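Local coordinates for beta-galactosidase (Marinomonas sp. ef1, PDB 6Y2K), which hydrolyses beta-galactosides, releasing terminal galactose, as a cold-active hexameric enzyme of glycoside hydrolase family 42, at residues D300-R303 and G304-N307; D419-W422 and S423-Q427; L480-R483 and L484-Y487; G498-T501 and E502-I506. All coordinates share one frame; numbering follows the deposited sequence. Where two conformers were deposited one is given.

All four contacts are local: three are helix ends and one is a loop. Interaction 1 ends helix 294-305 in the TIM-barrel region; interactions 2, 3 and 4 belong to the beta-galactosidase trimerisation region. Only interactions 2 and 4 touch. Their centres are 11 Å apart, and the probable hydrogen bond from Tyr-504 OH to Ser-423 O is 2.6 Å long. Interaction 3 comes within about 7 Å of interaction 4 and about 9 Å of interaction 2, nearest atoms. Interactions 1 and 2 also approach to about 9 Å, nearest atoms. Interactions 2 and 4 both reach a second subunit. Each also has an isoleucine, Ile-426 or Ile-506, near a bound glycerol that probably came from crystallisation.

Interaction 1 of 4, residues D300-R303 and G304-N307; sequences DLYR and GCGN
Cys-305 N donates to Leu-301 O at 3.0 Å. One residue earlier, Gly-304 N gives its hydrogen to Asp-300 O at 3.2 Å. One residue later, Gly-306 N reaches Tyr-302 O at 2.8 Å, bent to 143° at the hydrogen. Three successive carbonyls of the last turn are satisfied in this way. Helix 294-305 of the TIM-barrel region then closes in a Schellman motif. Asn-307, with positive phi, is the C-prime residue, and Asn-307 N bonds back to Gly-304 O at 3.1 Å. The amide after Asn-307 turns back to Arg-303 O. On the flank of the helix, Cys-305 SG sits at the edge of the Tyr-302 ring, 3.9 Å from CD1, in a sulfur-aromatic contact. Chi1 of -66° swings SG beside its own backbone N and back over the preceding turn. Leu-301 CD2 lies over one face of the same ring, toward its rim. The charged pair is on another flank. Arg-303 NH1 forms a salt bridge of 2.7 Å with Asp-300 OD1, using the anti lone pair of that oxygen, which lies in the guanidinium plane. Arg-303 NH2 adds a weak bond of 3.1 Å to Asp-300 OD1. Asp-300 is also held by Tyr-443 through OD2 and His-344 through OD1. Arg-303 NH2 makes a second salt bridge with Asp-454, and Tyr-302 OH is hydrogen-bonded to Met-244 O.

Interaction 2 of 4, residues D419-W422 and S423-Q427; sequences DACW and SLDIQ
Ile-426 folds its side chain back over the carbonyl of Trp-422, one turn earlier. CB starts 3.4 Å from Trp-422 O. CG1 comes closer, to 3.2 Å from Trp-422 O. CD1 carries on across the carbonyl, 3.4 Å from Trp-422 O and 4.1 Å from Trp-422 C. Chi1 of -80° makes this path: it sets CG1 beside the backbone N, on the side of the preceding turn. The other branch, CG2, packs against the hydroxyl of Tyr-504. Trp-422 O is not merely covered by carbon, since it also accepts from Ile-426 N at 3.0 Å. Leu-424 treats Ala-420 in the same manner, with CG 3.3 Å from Ala-420 O. Its amide also bonds to that oxygen. Asp-425 lies over Cys-421, and OD2 stands 3.7 Å from Cys-421 SG. The indole of Trp-422 lays one face over Asp-419 CA. Trp-422 NE1 is hydrogen-bonded to Thr-248 O, and Asp-419 forms a salt bridge with Arg-213. The indole packs on helix 205-233, while Ala-420, Cys-421 and Leu-424 touch Tyr-435 of helix 435-448. The pattern is that of an alpha-helix near its C-terminal end, with each amide bonded four residues back, and here helix 418-426 packs between helix 205-233 of the TIM-barrel region and helix 435-448 of its own region.

Interaction 3 of 4, residues L480-R483 and L484-Y487; sequences LQNR and LNSY
Gln-481 and Asn-485, one turn apart, cross at about a right angle, and their amide planes are inclined by 56°. Gln-481 NE2 donates to Asn-485 OD1 at 3.1 Å. The bond is seen differently from its two ends. OD1 lies in the amide plane of Gln-481, but NE2 stands above the carbonyl plane of Asn-485 and not on a lone pair. Gln-481 gets there by a bend at chi2 (57°), which turns its amide along the helix toward Asn-485. Its amide oxygen, OE1, meets Leu-484 CD1 at 4.0 Å. With an alanine in place of Gln-481, Asn-485 OD1 would probably lose this donor, and the Asn-485 amide would be freer to turn. Leu-480 and Leu-484 cross obliquely, with Leu-480 CD1 4.0 Å from Leu-484 CG. Arg-483 folds back so that the rim of one guanidinium face lies over Leu-480 CA, and its NH1 is hydrogen-bonded to Ser-458 O. Two waters bridge the polar flank. One donates to Asn-482 OD1 at 2.7 Å and accepts from Asn-485 ND2 at 2.8 Å. The other donates to Arg-483 O at 2.6 Å and is hydrogen-bonded to Ser-486 OG at 3.0 Å. The apolar flank is turned to the sheet, where Leu-484 and Tyr-487 touch Leu-468. Helix 478-486 is thus amphipathic, and it is the crossover helix of a beta-alpha-beta unit between the parallel strands 467-470 and 490-493.

Interaction 4 of 4, residues G498-T501 and E502-I506; sequences GSKT and ETYQI
Gln-505 O takes the shortest direct hydrogen bond between the two segments, from Thr-501 N at 2.7 Å. The bond is nearly straight, 168° at the hydrogen, and lies in the carbonyl plane. Lys-500 CA adds a CA-H...O contact to Gln-505 O at 3.3 Å. The hydroxyl of Thr-501 serves the other side of Gln-505: OG1 accepts from Gln-505 N at 2.9 Å. It does so because chi1 of 62° sets OG1 between the backbone N and the carbonyl carbon, over the turn. A water bridges Thr-501 OG1 at 3.0 Å and Thr-503 OG1 at 2.6 Å. The backbone here makes a type I turn from Thr-501 to Tyr-504, closed by a weak bond of 3.4 Å from Tyr-504 N to Thr-501 O. Its last residue, Tyr-504, has positive phi (65°), so the loop fits a type I turn with a G1 bulge, a common hairpin connection whose bulge position is often glycine. A valine at Thr-501 would probably leave Gln-505 N without its side-chain acceptor and the bridging water without one of its two holds. The Lys-500 and Tyr-504 side chains meet at a slant, with Lys-500 CE 3.8 Å from Tyr-504 CE1. Beyond the loop, Lys-500 NZ is hydrogen-bonded to Gln-363 OE1 of a second subunit, and Tyr-504 O to Gln-363 NE2 of that subunit. Glu-502 forms a salt bridge with Lys-167. Thr-503 OG1 and Gln-505 NE2 are both hydrogen-bonded to Ala-177 O.

Interaction 1 of 4, residues D300-R303 and G304-N307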
loop_
_atom_site.group_PDB
_atom_site.type_symbol
_atom_site.label_atom_id
_atom_site.label_comp_id
_atom_site.label_asym_id
_atom_site.label_seq_id
_atom_site.Cartn_x
_atom_site.Cartn_y
_atom_site.Cartn_z
ATOM N N ASP A 300 9.860 -4.811 -39.104
ATOM C CA ASP A 300 8.958 -5.709 -39.848
ATOM C C ASP A 300 7.886 -4.967 -40.668
ATOM O O ASP A 300 7.615 -5.333 -41.819
ATOM C CB ASP A 300 8.306 -6.735 -38.898
ATOM C CG ASP A 300 9.314 -7.743 -38.316
ATOM O OD1 ASP A 300 10.395 -7.974 -38.933
ATOM O OD2 ASP A 300 9.021 -8.302 -37.226
ATOM N N LEU A 301 7.280 -3.938 -40.086
ATOM C CA LEU A 301 6.315 -3.099 -40.811
ATOM C C LEU A 301 6.960 -2.461 -42.055
ATOM O O LEU A 301 6.410 -2.532 -43.159
ATOM C CB LEU A 301 5.756 -2.011 -39.885
ATOM C CG LEU A 301 4.880 -0.894 -40.462
ATOM C CD1 LEU A 301 3.549 -1.422 -40.970
ATOM C CD2 LEU A 301 4.662 0.163 -39.391
ATOM N N TYR A 302 8.133 -1.870 -41.873
ATOM C CA TYR A 302 8.793 -1.143 -42.965
ATOM C C TYR A 302 9.506 -2.049 -43.978
ATOM O O TYR A 302 9.610 -1.682 -45.149
ATOM C CB TYR A 302 9.695 -0.022 -42.420
ATOM C CG TYR A 302 8.900 1.080 -41.707
ATOM C CD1 TYR A 302 7.763 1.638 -42.295
ATOM C CD2 TYR A 302 9.277 1.558 -40.449
ATOM C CE1 TYR A 302 7.015 2.623 -41.653
ATOM C CE2 TYR A 302 8.539 2.561 -39.807
ATOM C CZ TYR A 302 7.411 3.091 -40.417
ATOM O OH TYR A 302 6.648 4.092 -39.829
ATOM N N ARG A 303 9.969 -3.225 -43.560
ATOM C CA ARG A 303 10.380 -4.240 -44.539
ATOM C C ARG A 303 9.205 -4.544 -45.491
ATOM O O ARG A 303 9.405 -4.671 -46.695
ATOM C CB ARG A 303 10.898 -5.520 -43.875
ATOM C CG ARG A 303 11.468 -6.531 -44.878
ATOM C CD ARG A 303 12.148 -7.728 -44.220
ATOM N NE ARG A 303 11.166 -8.566 -43.518
ATOM C CZ ARG A 303 10.920 -8.552 -42.208
ATOM N NH1 ARG A 303 11.621 -7.781 -41.374
ATOM N NH2 ARG A 303 9.967 -9.344 -41.719
ATOM N N GLY A 304 7.986 -4.624 -44.957
ATOM C CA GLY A 304 6.794 -4.785 -45.792
ATOM C C GLY A 304 6.536 -3.594 -46.716
ATOM O O GLY A 304 6.328 -3.777 -47.914
ATOM N N CYS A 305 6.592 -2.379 -46.164
ATOM C CA CYS A 305 6.471 -1.141 -46.947
ATOM C C CYS A 305 7.525 -1.001 -48.049
ATOM O O CYS A 305 7.258 -0.378 -49.085
ATOM C CB CYS A 305 6.546 0.097 -46.042
ATOM S SG CYS A 305 5.171 0.263 -44.885
ATOM N N GLY A 306 8.714 -1.549 -47.803
ATOM C CA GLY A 306 9.808 -1.555 -48.768
ATOM C C GLY A 306 9.843 -2.729 -49.730
ATOM O O GLY A 306 10.849 -2.913 -50.427
ATOM N N ASN A 307 8.775 -3.531 -49.767
ATOM C CA ASN A 307 8.713 -4.728 -50.600
ATOM C C ASN A 307 9.978 -5.587 -50.441
ATOM O O ASN A 307 10.583 -6.033 -51.421
ATOM C CB ASN A 307 8.446 -4.322 -52.057
ATOM C CG ASN A 307 7.076 -3.689 -52.233
ATOM O OD1 ASN A 307 6.053 -4.344 -52.031
ATOM N ND2 ASN A 307 7.049 -2.405 -52.595
#

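Interaction 2 of 4, residues D419-W422 and S423-Q427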
loop_
_atom_site.group_PDB
_atom_site.type_symbol
_atom_site.label_atom_id
_atom_site.label_comp_id
_atom_site.label_asym_id
_atom_site.label_seq_id
_atom_site.Cartn_x
_atom_site.Cartn_y
_atom_site.Cartn_z
ATOM N N ASP A 419 -5.675 2.175 -43.194
ATOM C CA ASP A 419 -7.074 2.563 -43.289
ATOM C C ASP A 419 -7.871 2.097 -42.068
ATOM O O ASP A 419 -8.695 2.851 -41.549
ATOM C CB ASP A 419 -7.715 2.064 -44.587
ATOM C CG ASP A 419 -8.950 2.845 -44.952
ATOM O OD1 ASP A 419 -8.791 3.985 -45.441
ATOM O OD2 ASP A 419 -10.072 2.325 -44.740
ATOM N N ALA A 420 -7.611 0.870 -41.608
ATOM C CA ALA A 420 -8.205 0.351 -40.367
ATOM C C ALA A 420 -7.779 1.191 -39.158
ATOM O O ALA A 420 -8.608 1.531 -38.313
ATOM C CB ALA A 420 -7.827 -1.112 -40.147
ATOM N N CYS A 421 -6.495 1.534 -39.098
ATOM C CA CYS A 421 -5.977 2.411 -38.041
ATOM C C CYS A 421 -6.753 3.731 -37.939
ATOM O O CYS A 421 -7.170 4.132 -36.848
ATOM C CB CYS A 421 -4.490 2.698 -38.264
ATOM S SG CYS A 421 -3.698 3.480 -36.854
ATOM N N TRP A 422 -6.976 4.378 -39.081
ATOM C CA TRP A 422 -7.734 5.636 -39.139
ATOM C C TRP A 422 -9.181 5.443 -38.674
ATOM O O TRP A 422 -9.676 6.206 -37.839
ATOM C CB TRP A 422 -7.720 6.232 -40.554
ATOM C CG TRP A 422 -6.346 6.431 -41.135
ATOM C CD1 TRP A 422 -5.194 6.669 -40.448
ATOM C CD2 TRP A 422 -5.994 6.445 -42.526
ATOM N NE1 TRP A 422 -4.139 6.803 -41.322
ATOM C CE2 TRP A 422 -4.604 6.677 -42.603
ATOM C CE3 TRP A 422 -6.716 6.279 -43.712
ATOM C CZ2 TRP A 422 -3.923 6.760 -43.822
ATOM C CZ3 TRP A 422 -6.037 6.353 -44.930
ATOM C CH2 TRP A 422 -4.650 6.591 -44.970
ATOM N N SER A 423 -9.839 4.413 -39.197
ATOM C CA SER A 423 -11.205 4.079 -38.807
ATOM C C SER A 423 -11.335 3.903 -37.286
ATOM O O SER A 423 -12.149 4.569 -36.638
ATOM C CB SER A 423 -11.679 2.812 -39.533
ATOM O OG SER A 423 -12.931 2.378 -39.006
ATOM N N LEU A 424 -10.490 3.042 -36.727
ATOM C CA LEU A 424 -10.532 2.730 -35.299
ATOM C C LEU A 424 -10.103 3.902 -34.390
ATOM O O LEU A 424 -10.591 4.021 -33.271
ATOM C CB LEU A 424 -9.694 1.473 -35.021
ATOM C CG LEU A 424 -10.232 0.212 -35.724
ATOM C CD1 LEU A 424 -9.143 -0.829 -35.893
ATOM C CD2 LEU A 424 -11.387 -0.392 -34.963
ATOM N N ASP A 425 -9.184 4.746 -34.853
ATOM C CA ASP A 425 -8.810 5.961 -34.108
ATOM C C ASP A 425 -9.924 7.016 -34.123
ATOM O O ASP A 425 -10.038 7.815 -33.193
ATOM C CB ASP A 425 -7.538 6.601 -34.690
ATOM C CG ASP A 425 -6.262 5.854 -34.328
ATOM O OD1 ASP A 425 -6.277 4.934 -33.468
ATOM O OD2 ASP A 425 -5.221 6.228 -34.915
ATOM N N ILE A 426 -10.711 7.039 -35.197
ATOM C CA ILE A 426 -11.792 8.024 -35.356
ATOM C C ILE A 426 -12.902 7.771 -34.326
ATOM O O ILE A 426 -13.397 8.721 -33.706
ATOM C CB ILE A 426 -12.285 8.091 -36.835
ATOM C CG1 ILE A 426 -11.312 8.955 -37.655
ATOM C CG2 ILE A 426 -13.695 8.662 -36.952
ATOM C CD1 ILE A 426 -11.431 8.798 -39.167
ATOM N N GLN A 427 -13.280 6.503 -34.146
ATOM C CA GLN A 427 -14.203 6.101 -33.064
ATOM C C GLN A 427 -13.652 4.860 -32.357
ATOM O O GLN A 427 -13.975 3.724 -32.735
ATOM C CB GLN A 427 -15.622 5.833 -33.587
ATOM C CG GLN A 427 -16.352 7.082 -34.063
ATOM C CD GLN A 427 -17.859 6.886 -34.195
ATOM O OE1 GLN A 427 -18.340 5.760 -34.395
ATOM N NE2 GLN A 427 -18.615 7.982 -34.079
#

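Interaction 3 of 4, residues L480-R483 and L484-Y487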
loop_
_atom_site.group_PDB
_atom_site.type_symbol
_atom_site.label_atom_id
_atom_site.label_comp_id
_atom_site.label_asym_id
_atom_site.label_seq_id
_atom_site.Cartn_x
_atom_site.Cartn_y
_atom_site.Cartn_z
ATOM N N LEU A 480 -9.749 -8.836 -50.532
ATOM C CA LEU A 480 -9.156 -9.471 -49.355
ATOM C C LEU A 480 -9.965 -10.698 -48.940
ATOM O O LEU A 480 -9.384 -11.737 -48.651
ATOM C CB LEU A 480 -9.013 -8.502 -48.173
ATOM C CG LEU A 480 -8.505 -9.142 -46.864
ATOM C CD1 LEU A 480 -7.180 -9.868 -47.076
ATOM C CD2 LEU A 480 -8.377 -8.099 -45.768
ATOM N N GLN A 481 -11.291 -10.602 -48.929
ATOM C CA GLN A 481 -12.101 -11.767 -48.547
ATOM C C GLN A 481 -11.854 -12.979 -49.464
ATOM O O GLN A 481 -11.792 -14.113 -48.980
ATOM C CB GLN A 481 -13.597 -11.439 -48.465
ATOM C CG GLN A 481 -14.434 -12.535 -47.801
ATOM C CD GLN A 481 -13.963 -12.885 -46.392
ATOM O OE1 GLN A 481 -13.727 -11.997 -45.567
ATOM N NE2 GLN A 481 -13.825 -14.183 -46.115
ATOM N N ASN A 482 -11.689 -12.734 -50.766
ATOM C CA ASN A 482 -11.329 -13.804 -51.719
ATOM C C ASN A 482 -9.991 -14.454 -51.371
ATOM O O ASN A 482 -9.881 -15.682 -51.376
ATOM C CB ASN A 482 -11.270 -13.279 -53.160
ATOM C CG ASN A 482 -12.634 -12.930 -53.717
ATOM O OD1 ASN A 482 -13.649 -13.538 -53.361
ATOM N ND2 ASN A 482 -12.666 -11.941 -54.611
ATOM N N ARG A 483 -8.987 -13.633 -51.063
ATOM C CA ARG A 483 -7.684 -14.141 -50.624
ATOM C C ARG A 483 -7.791 -14.951 -49.321
ATOM O O ARG A 483 -7.144 -15.984 -49.187
ATOM C CB ARG A 483 -6.660 -13.011 -50.472
ATOM C CG ARG A 483 -6.185 -12.415 -51.799
ATOM C CD ARG A 483 -4.996 -11.476 -51.620
ATOM N NE ARG A 483 -5.370 -10.249 -50.911
ATOM C CZ ARG A 483 -5.976 -9.187 -51.452
ATOM N NH1 ARG A 483 -6.261 -8.129 -50.693
ATOM N NH2 ARG A 483 -6.314 -9.163 -52.745
ATOM N N LEU A 484 -8.620 -14.494 -48.380
ATOM C CA LEU A 484 -8.852 -15.244 -47.138
ATOM C C LEU A 484 -9.558 -16.568 -47.395
ATOM O O LEU A 484 -9.186 -17.582 -46.799
ATOM C CB LEU A 484 -9.635 -14.421 -46.110
ATOM C CG LEU A 484 -8.938 -13.156 -45.579
ATOM C CD1 LEU A 484 -9.875 -12.405 -44.643
ATOM C CD2 LEU A 484 -7.632 -13.482 -44.881
ATOM N N ASN A 485 -10.545 -16.564 -48.294
ATOM C CA ASN A 485 -11.283 -17.791 -48.647
ATOM C C ASN A 485 -10.378 -18.899 -49.204
ATOM O O ASN A 485 -10.594 -20.072 -48.913
ATOM C CB ASN A 485 -12.407 -17.487 -49.656
ATOM C CG ASN A 485 -13.560 -16.701 -49.044
ATOM O OD1 ASN A 485 -13.782 -16.721 -47.827
ATOM N ND2 ASN A 485 -14.310 -16.004 -49.895
ATOM N N SER A 486 -9.363 -18.526 -49.981
ATOM C CA SER A 486 -8.455 -19.505 -50.585
ATOM C C SER A 486 -7.171 -19.758 -49.774
ATOM O O SER A 486 -6.437 -20.695 -50.081
ATOM C CB SER A 486 -8.100 -19.074 -52.009
ATOM O OG SER A 486 -7.353 -17.871 -51.998
ATOM N N TYR A 487 -6.906 -18.940 -48.749
ATOM C CA TYR A 487 -5.700 -19.079 -47.926
ATOM C C TYR A 487 -5.661 -20.463 -47.286
ATOM O O TYR A 487 -6.668 -20.929 -46.739
ATOM C CB TYR A 487 -5.648 -17.965 -46.861
ATOM C CG TYR A 487 -4.507 -18.049 -45.872
ATOM C CD1 TYR A 487 -3.181 -17.965 -46.287
ATOM C CD2 TYR A 487 -4.761 -18.188 -44.504
ATOM C CE1 TYR A 487 -2.140 -18.035 -45.371
ATOM C CE2 TYR A 487 -3.732 -18.254 -43.582
ATOM C CZ TYR A 487 -2.428 -18.180 -44.015
ATOM O OH TYR A 487 -1.428 -18.255 -43.092
HETATM O O HOH W 1 -13.993 -16.138 -52.681
HETATM O O HOH W 2 -5.033 -16.478 -50.595
#

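Interaction 4 of 4, residues G498-T501 and E502-I506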
loop_
_atom_site.group_PDB
_atom_site.type_symbol
_atom_site.label_atom_id
_atom_site.label_comp_id
_atom_site.label_asym_id
_atom_site.label_seq_id
_atom_site.Cartn_x
_atom_site.Cartn_y
_atom_site.Cartn_z
ATOM N N GLY A 498 -13.916 -6.943 -39.940
ATOM C CA GLY A 498 -15.143 -6.925 -40.727
ATOM C C GLY A 498 -16.322 -6.199 -40.083
ATOM O O GLY A 498 -17.477 -6.543 -40.342
ATOM N N SER A 499 -16.033 -5.196 -39.250
ATOM C CA SER A 499 -17.063 -4.441 -38.541
ATOM C C SER A 499 -17.514 -3.153 -39.259
ATOM O O SER A 499 -18.484 -2.523 -38.832
ATOM C CB SER A 499 -16.586 -4.107 -37.119
ATOM O OG SER A 499 -15.446 -3.264 -37.129
ATOM N N LYS A 500 -16.809 -2.754 -40.320
ATOM C CA LYS A 500 -17.141 -1.531 -41.061
ATOM C C LYS A 500 -17.113 -1.744 -42.571
ATOM O O LYS A 500 -16.267 -2.480 -43.095
ATOM C CB LYS A 500 -16.170 -0.384 -40.720
ATOM C CG LYS A 500 -16.084 0.006 -39.250
ATOM C CD LYS A 500 -17.357 0.652 -38.739
ATOM C CE LYS A 500 -17.300 0.899 -37.240
ATOM N NZ LYS A 500 -18.624 1.302 -36.693
ATOM N N THR A 501 -18.013 -1.051 -43.265
ATOM C CA THR A 501 -17.967 -0.927 -44.722
ATOM C C THR A 501 -16.862 0.076 -45.127
ATOM O O THR A 501 -16.224 0.706 -44.271
ATOM C CB THR A 501 -19.318 -0.433 -45.279
ATOM O OG1 THR A 501 -19.602 0.867 -44.750
ATOM C CG2 THR A 501 -20.471 -1.407 -44.919
ATOM N N GLU A 502 -16.650 0.226 -46.434
ATOM C CA GLU A 502 -15.671 1.189 -46.959
ATOM C C GLU A 502 -15.986 2.640 -46.562
ATOM O O GLU A 502 -15.064 3.443 -46.383
ATOM C CB GLU A 502 -15.568 1.082 -48.495
ATOM C CG GLU A 502 -14.231 1.558 -49.090
ATOM C CD GLU A 502 -14.062 3.077 -49.230
ATOM O OE1 GLU A 502 -15.061 3.809 -49.368
ATOM O OE2 GLU A 502 -12.898 3.539 -49.220
ATOM N N THR A 503 -17.272 2.963 -46.413
ATOM C CA THR A 503 -17.721 4.333 -46.168
ATOM C C THR A 503 -18.149 4.590 -44.707
ATOM O O THR A 503 -18.928 5.509 -44.451
ATOM C CB THR A 503 -18.886 4.682 -47.127
ATOM O OG1 THR A 503 -20.008 3.857 -46.821
ATOM C CG2 THR A 503 -18.482 4.430 -48.584
ATOM N N TYR A 504 -17.614 3.791 -43.772
ATOM C CA TYR A 504 -17.846 3.919 -42.336
ATOM C C TYR A 504 -19.315 3.653 -41.955
ATOM O O TYR A 504 -19.963 4.469 -41.306
ATOM C CB TYR A 504 -17.339 5.280 -41.809
ATOM C CG TYR A 504 -16.636 5.201 -40.464
ATOM C CD1 TYR A 504 -17.250 4.615 -39.357
ATOM C CD2 TYR A 504 -15.349 5.729 -40.297
ATOM C CE1 TYR A 504 -16.605 4.543 -38.129
ATOM C CE2 TYR A 504 -14.697 5.658 -39.076
ATOM C CZ TYR A 504 -15.327 5.067 -37.990
ATOM O OH TYR A 504 -14.674 4.987 -36.783
ATOM N N GLN A 505 -19.827 2.497 -42.373
ATOM C CA GLN A 505 -21.128 2.020 -41.910
ATOM C C GLN A 505 -21.008 0.597 -41.393
ATOM O O GLN A 505 -20.058 -0.109 -41.728
ATOM C CB GLN A 505 -22.183 2.070 -43.024
ATOM C CG GLN A 505 -22.441 3.461 -43.594
ATOM C CD GLN A 505 -23.685 3.533 -44.471
ATOM O OE1 GLN A 505 -24.591 2.702 -44.356
ATOM N NE2 GLN A 505 -23.743 4.548 -45.339
ATOM N N ILE A 506 -21.990 0.171 -40.601
ATOM C CA ILE A 506 -22.038 -1.209 -40.110
ATOM C C ILE A 506 -22.521 -2.097 -41.263
ATOM O O ILE A 506 -23.515 -1.757 -41.896
ATOM C CB ILE A 506 -22.972 -1.345 -38.892
ATOM C CG1 ILE A 506 -22.432 -0.490 -37.729
ATOM C CG2 ILE A 506 -23.122 -2.809 -38.498
ATOM C CD1 ILE A 506 -23.340 -0.410 -36.523
HETATM O O HOH W 3 -21.516 1.682 -46.856
#